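Long-range contacts in surface protein SPB1 (Streptococcus agalactiae, PDB 4UZG), which forms the backbone subunit of the group B streptococcus pilus 2b, a surface fibre probably assembled by sortase-catalysed linkage of its copies: residues Q37-D42 / T92-W97; E233-L238 / S253-L258. One frame throughout, in Å; residues are numbered along the deposited sequence.

Contact 1 of 2, residues Q37-D42 / T92-W97; sequences QYVIKD and TITIPW
Tyr38 and Ile95 pair in antiparallel register, as do Ile40 and Ile93, and each pair closes a ring of two N-H...O=C bonds; the bond from Ile95 N to Tyr38 O is almost straight, with 178° at the hydrogen. At Val39-Thr94, the non-hydrogen-bonded pair between them, the chains draw together (CA-CA 4.5 Å), and Thr94 CA sends its hydrogen toward Tyr38 O. The aromatic meeting is T-shaped: Tyr38 drives its CD2-CE2 edge at the face of the Trp97 indole, planes at 81°, with Tyr38 CE2 3.6 Å from Trp97 CE2 and over the centre of the ring system. Tyr38 OH runs on to a hydrogen bond with Val27 O. These two strands are neighbours inside a large mixed sheet of an all-beta domain, and the face bearing Tyr38, Ile40, Ile93 and Ile95 packs on strands 16-26, 50-62 and 121-131. Here Ile40 CD1 reaches diagonally over to Ile95 CD1 at 3.7 Å, carried there by a chi2 of 101°, well off a staggered value, and lies 4.1 Å from Ile93 CG2. On the other face Thr92 turns its methyl to Val39, CG2 to CG1 3.7 Å, while Gln37 lays OE1 against Thr94 CG2 and gives NE2 to Asn154 O.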
loop_
_atom_site.group_PDB
_atom_site.type_symbol
_atom_site.label_atom_id
_atom_site.label_comp_id
_atom_site.label_asym_id
_atom_site.label_seq_id
_atom_site.Cartn_x
_atom_site.Cartn_y
_atom_site.Cartn_z
ATOM N N GLN A 37 24.386 1.476 -20.796
ATOM C CA GLN A 37 23.488 1.960 -19.753
ATOM C C GLN A 37 22.459 0.911 -19.428
ATOM O O GLN A 37 22.180 0.044 -20.250
ATOM C CB GLN A 37 22.784 3.248 -20.192
ATOM C CG GLN A 37 21.843 3.061 -21.362
ATOM C CD GLN A 37 21.237 4.356 -21.854
ATOM O OE1 GLN A 37 21.784 5.437 -21.630
ATOM N NE2 GLN A 37 20.126 4.251 -22.553
ATOM N N TYR A 38 21.882 1.031 -18.236
ATOM C CA TYR A 38 20.629 0.360 -17.895
ATOM C C TYR A 38 19.598 1.430 -17.581
ATOM O O TYR A 38 19.899 2.401 -16.889
ATOM C CB TYR A 38 20.788 -0.618 -16.698
ATOM C CG TYR A 38 21.464 -1.887 -17.103
ATOM C CD1 TYR A 38 20.744 -2.940 -17.642
ATOM C CD2 TYR A 38 22.841 -2.020 -16.999
ATOM C CE1 TYR A 38 21.387 -4.088 -18.080
ATOM C CE2 TYR A 38 23.482 -3.169 -17.417
ATOM C CZ TYR A 38 22.767 -4.190 -17.991
ATOM O OH TYR A 38 23.389 -5.333 -18.448
ATOM N N VAL A 39 18.383 1.230 -18.069
ATOM C CA VAL A 39 17.286 2.181 -17.875
ATOM C C VAL A 39 16.177 1.511 -17.078
ATOM O O VAL A 39 15.644 0.467 -17.489
ATOM C CB VAL A 39 16.731 2.650 -19.222
ATOM C CG1 VAL A 39 15.641 3.686 -18.990
ATOM C CG2 VAL A 39 17.839 3.208 -20.126
ATOM N N ILE A 40 15.828 2.110 -15.939
ATOM C CA ILE A 40 14.766 1.633 -15.066
ATOM C C ILE A 40 13.612 2.621 -15.188
ATOM O O ILE A 40 13.750 3.793 -14.851
ATOM C CB ILE A 40 15.251 1.584 -13.603
ATOM C CG1 ILE A 40 16.453 0.643 -13.470
ATOM C CG2 ILE A 40 14.106 1.165 -12.678
ATOM C CD1 ILE A 40 17.798 1.355 -13.404
ATOM N N LYS A 41 12.474 2.139 -15.676
ATOM C CA LYS A 41 11.289 2.976 -15.854
ATOM C C LYS A 41 10.184 2.448 -14.976
ATOM O O LYS A 41 9.869 1.267 -15.028
ATOM C CB LYS A 41 10.812 2.950 -17.300
ATOM C CG LYS A 41 11.643 3.767 -18.225
ATOM C CD LYS A 41 11.096 3.784 -19.643
ATOM C CE LYS A 41 11.989 4.612 -20.565
ATOM N NZ LYS A 41 11.407 4.700 -21.937
ATOM N N ASP A 42 9.572 3.310 -14.170
ATOM C CA ASP A 42 8.538 2.870 -13.218
ATOM C C ASP A 42 7.297 3.701 -13.444
ATOM O O ASP A 42 7.325 4.936 -13.322
ATOM C CB ASP A 42 9.075 3.065 -11.807
ATOM C CG ASP A 42 8.214 2.434 -10.748
ATOM O OD1 ASP A 42 6.983 2.436 -10.846
ATOM O OD2 ASP A 42 8.791 1.962 -9.726
ATOM N N THR A 92 12.062 7.682 -14.220
ATOM C CA THR A 92 13.015 6.938 -15.006
ATOM C C THR A 92 14.403 7.220 -14.465
ATOM O O THR A 92 14.797 8.376 -14.337
ATOM C CB THR A 92 12.966 7.369 -16.494
ATOM O OG1 THR A 92 11.650 7.170 -16.995
ATOM C CG2 THR A 92 13.968 6.584 -17.319
ATOM N N ILE A 93 15.139 6.151 -14.174
ATOM C CA ILE A 93 16.517 6.222 -13.727
ATOM C C ILE A 93 17.400 5.589 -14.795
ATOM O O ILE A 93 17.147 4.468 -15.218
ATOM C CB ILE A 93 16.686 5.514 -12.365
ATOM C CG1 ILE A 93 16.112 6.407 -11.265
ATOM C CG2 ILE A 93 18.164 5.184 -12.076
ATOM C CD1 ILE A 93 15.961 5.745 -9.926
ATOM N N THR A 94 18.428 6.311 -15.232
ATOM C CA THR A 94 19.357 5.804 -16.238
ATOM C C THR A 94 20.718 5.699 -15.579
ATOM O O THR A 94 21.243 6.681 -15.077
ATOM C CB THR A 94 19.409 6.736 -17.447
ATOM O OG1 THR A 94 18.094 6.861 -17.984
ATOM C CG2 THR A 94 20.330 6.202 -18.516
ATOM N N ILE A 95 21.279 4.491 -15.585
ATOM C CA ILE A 95 22.563 4.231 -14.949
ATOM C C ILE A 95 23.611 4.047 -16.068
ATOM O O ILE A 95 23.589 3.056 -16.789
ATOM C CB ILE A 95 22.521 2.968 -14.078
ATOM C CG1 ILE A 95 21.434 3.094 -13.001
ATOM C CG2 ILE A 95 23.896 2.715 -13.462
ATOM C CD1 ILE A 95 21.233 1.840 -12.166
ATOM N N PRO A 96 24.532 5.004 -16.227
ATOM C CA PRO A 96 25.590 4.801 -17.223
ATOM C C PRO A 96 26.474 3.621 -16.800
ATOM O O PRO A 96 26.773 3.445 -15.619
ATOM C CB PRO A 96 26.347 6.141 -17.227
ATOM C CG PRO A 96 26.102 6.720 -15.902
ATOM C CD PRO A 96 24.691 6.289 -15.526
ATOM N N TRP A 97 26.897 2.842 -17.785
ATOM C CA TRP A 97 27.555 1.563 -17.531
ATOM C C TRP A 97 28.975 1.529 -18.087
ATOM O O TRP A 97 29.766 0.652 -17.729
ATOM C CB TRP A 97 26.718 0.432 -18.157
ATOM C CG TRP A 97 26.807 -0.866 -17.427
ATOM C CD1 TRP A 97 27.360 -2.026 -17.880
ATOM C CD2 TRP A 97 26.303 -1.146 -16.115
ATOM N NE1 TRP A 97 27.237 -3.002 -16.936
ATOM C CE2 TRP A 97 26.599 -2.491 -15.844
ATOM C CE3 TRP A 97 25.617 -0.395 -15.166
ATOM C CZ2 TRP A 97 26.235 -3.105 -14.646
ATOM C CZ3 TRP A 97 25.266 -1.000 -13.970
ATOM C CH2 TRP A 97 25.570 -2.340 -13.725
#

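Contact 2 of 2, residues E233-L238 / S253-L258; sequences EGTYYL and SQKVIL. With EDO (1,2-ethanediol), chain B.
Tyr237 and Lys255 lie side by side on an antiparallel pair of strands in the prealbumin-like domain, where 254-258 is an outermost strand of a four-stranded sheet and 234-240 separates it from 188-192. Six backbone bonds close three rings, at Gly234-Leu258, Tyr236-Val256 and Leu238-Gln254. The Tyr237 side chain passes from Ser253 to Lys255: CB sits 3.7 Å from Ser253 OG, CG is a little farther from that oxygen, CD2 touches it at 3.6 Å, CE2 moves on to Lys255 CB at 3.7 Å, and OH ends beside Lys255 CD. Lys255 sets CG anti to the backbone N (chi1 -175°), within reach of both Tyr237 CE2 and, at 3.6 Å, Thr235 CG2. The opposite face is largely apolar. Leu238 CD1 meets Val256 CG2 at 3.6 Å; Leu238 also packs on Phe189, Leu191 and Val277, Val256 on Val273 and Pro275. Tyr236 points here too, its CE2 near Leu258 CD2 and its OH bonded to Lys232 O. On the edge turned from 254-258, an ethanediol, probably from the crystallisation liquor, spans Thr235 N and O and also bonds Ala194 N; its O2 donates to Thr235 O at 2.7 Å while lying over the Tyr236 ring toward its rim.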
loop_
_atom_site.group_PDB
_atom_site.type_symbol
_atom_site.label_atom_id
_atom_site.label_comp_id
_atom_site.label_asym_id
_atom_site.label_seq_id
_atom_site.Cartn_x
_atom_site.Cartn_y
_atom_site.Cartn_z
ATOM N N GLU A 233 -4.189 -4.898 7.737
ATOM C CA GLU A 233 -4.591 -6.103 8.439
ATOM C C GLU A 233 -4.332 -5.949 9.933
ATOM O O GLU A 233 -3.410 -5.244 10.353
ATOM C CB GLU A 233 -3.826 -7.307 7.907
ATOM C CG GLU A 233 -2.379 -7.281 8.290
ATOM C CD GLU A 233 -1.545 -8.191 7.415
ATOM O OE1 GLU A 233 -1.057 -7.714 6.371
ATOM O OE2 GLU A 233 -1.391 -9.375 7.779
ATOM N N GLY A 234 -5.122 -6.657 10.730
ATOM C CA GLY A 234 -4.957 -6.644 12.171
ATOM C C GLY A 234 -6.267 -6.907 12.872
ATOM O O GLY A 234 -7.256 -7.302 12.274
ATOM N N THR A 235 -6.218 -6.688 14.173
ATOM C CA THR A 235 -7.374 -6.909 15.042
ATOM C C THR A 235 -7.896 -5.556 15.517
ATOM O O THR A 235 -7.140 -4.766 16.078
ATOM C CB THR A 235 -6.997 -7.765 16.261
ATOM O OG1 THR A 235 -6.438 -8.994 15.812
ATOM C CG2 THR A 235 -8.226 -8.055 17.117
ATOM N N TYR A 236 -9.168 -5.286 15.284
ATOM C CA TYR A 236 -9.791 -4.026 15.624
ATOM C C TYR A 236 -10.987 -4.287 16.519
ATOM O O TYR A 236 -11.454 -5.423 16.642
ATOM C CB TYR A 236 -10.211 -3.294 14.335
ATOM C CG TYR A 236 -9.037 -2.973 13.442
ATOM C CD1 TYR A 236 -8.298 -1.823 13.645
ATOM C CD2 TYR A 236 -8.623 -3.838 12.434
ATOM C CE1 TYR A 236 -7.183 -1.521 12.852
ATOM C CE2 TYR A 236 -7.523 -3.558 11.650
ATOM C CZ TYR A 236 -6.804 -2.384 11.842
ATOM O OH TYR A 236 -5.698 -2.058 11.078
ATOM N N TYR A 237 -11.497 -3.222 17.123
ATOM C CA TYR A 237 -12.603 -3.337 18.066
ATOM C C TYR A 237 -13.623 -2.251 17.794
ATOM O O TYR A 237 -13.296 -1.063 17.745
ATOM C CB TYR A 237 -12.083 -3.228 19.512
ATOM C CG TYR A 237 -11.160 -4.376 19.860
ATOM C CD1 TYR A 237 -9.795 -4.302 19.608
ATOM C CD2 TYR A 237 -11.667 -5.559 20.380
ATOM C CE1 TYR A 237 -8.951 -5.370 19.876
ATOM C CE2 TYR A 237 -10.821 -6.647 20.649
ATOM C CZ TYR A 237 -9.464 -6.534 20.399
ATOM O OH TYR A 237 -8.652 -7.616 20.667
ATOM N N LEU A 238 -14.870 -2.675 17.627
ATOM C CA LEU A 238 -15.977 -1.764 17.368
ATOM C C LEU A 238 -16.539 -1.300 18.698
ATOM O O LEU A 238 -17.024 -2.122 19.474
ATOM C CB LEU A 238 -17.071 -2.474 16.585
ATOM C CG LEU A 238 -16.627 -3.181 15.290
ATOM C CD1 LEU A 238 -17.785 -3.918 14.641
ATOM C CD2 LEU A 238 -15.986 -2.259 14.322
ATOM N N SER A 253 -16.893 -3.926 23.607
ATOM C CA SER A 253 -16.601 -3.769 22.214
ATOM C C SER A 253 -16.716 -5.107 21.510
ATOM O O SER A 253 -16.810 -6.159 22.142
ATOM C CB SER A 253 -15.216 -3.166 22.040
ATOM O OG SER A 253 -14.222 -4.085 22.446
ATOM N N GLN A 254 -16.730 -5.054 20.186
ATOM C CA GLN A 254 -16.767 -6.260 19.372
ATOM C C GLN A 254 -15.492 -6.373 18.550
ATOM O O GLN A 254 -15.169 -5.490 17.762
ATOM C CB GLN A 254 -17.979 -6.266 18.462
ATOM C CG GLN A 254 -18.090 -7.531 17.656
ATOM C CD GLN A 254 -19.449 -7.686 17.001
ATOM O OE1 GLN A 254 -20.464 -7.362 17.602
ATOM N NE2 GLN A 254 -19.467 -8.145 15.758
ATOM N N LYS A 255 -14.780 -7.484 18.713
ATOM C CA LYS A 255 -13.562 -7.741 17.959
ATOM C C LYS A 255 -13.862 -8.040 16.493
ATOM O O LYS A 255 -14.790 -8.796 16.190
ATOM C CB LYS A 255 -12.847 -8.932 18.586
ATOM C CG LYS A 255 -11.491 -9.213 17.949
ATOM C CD LYS A 255 -10.686 -10.250 18.725
ATOM C CE LYS A 255 -11.285 -11.603 18.691
ATOM N NZ LYS A 255 -10.406 -12.509 19.506
ATOM N N VAL A 256 -13.059 -7.473 15.599
ATOM C CA VAL A 256 -13.156 -7.719 14.164
ATOM C C VAL A 256 -11.734 -7.892 13.626
ATOM O O VAL A 256 -10.904 -6.993 13.749
ATOM C CB VAL A 256 -13.804 -6.541 13.435
ATOM C CG1 VAL A 256 -13.873 -6.833 11.935
ATOM C CG2 VAL A 256 -15.136 -6.192 13.989
ATOM N N ILE A 257 -11.466 -9.041 13.015
ATOM C CA ILE A 257 -10.178 -9.312 12.408
ATOM C C ILE A 257 -10.238 -9.033 10.910
ATOM O O ILE A 257 -11.147 -9.462 10.201
ATOM C CB ILE A 257 -9.731 -10.748 12.688
ATOM C CG1 ILE A 257 -9.472 -10.899 14.195
ATOM C CG2 ILE A 257 -8.481 -11.090 11.880
ATOM C CD1 ILE A 257 -9.218 -12.295 14.636
ATOM N N LEU A 258 -9.218 -8.328 10.449
ATOM C CA LEU A 258 -9.036 -8.026 9.070
ATOM C C LEU A 258 -7.741 -8.746 8.652
ATOM O O LEU A 258 -6.700 -8.631 9.306
ATOM C CB LEU A 258 -8.939 -6.510 9.027
ATOM C CG LEU A 258 -9.012 -5.836 7.688
ATOM C CD1 LEU A 258 -10.231 -6.216 6.823
ATOM C CD2 LEU A 258 -8.974 -4.336 7.890
HETATM C C1 EDO B . -3.214 -4.346 14.939
HETATM O O1 EDO B . -3.835 -5.591 15.168
HETATM C C2 EDO B . -4.253 -3.349 14.460
HETATM O O2 EDO B . -5.186 -3.052 15.478
#

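Overall arrangement
Contacts 1 and 2 sit on opposite sides of the chain's centre, their own centres 44 Å apart, and share no strand; contact 1 closes before contact 2 opens, so they belong to successive parts of the rod-like subunit. Both join antiparallel strands with one buried, largely apolar face and one more polar face, but the places differ. Contact 1 lies in the interior of a broad mixed sheet, with a neighbouring strand on each side, and an aromatic edge-to-face pair closes one end. Contact 2 includes an outermost strand of a smaller sheet: mainly aliphatic side chains and one tyrosine line its buried face, whereas the other carries threonine, tyrosine and lysine, more open to solvent.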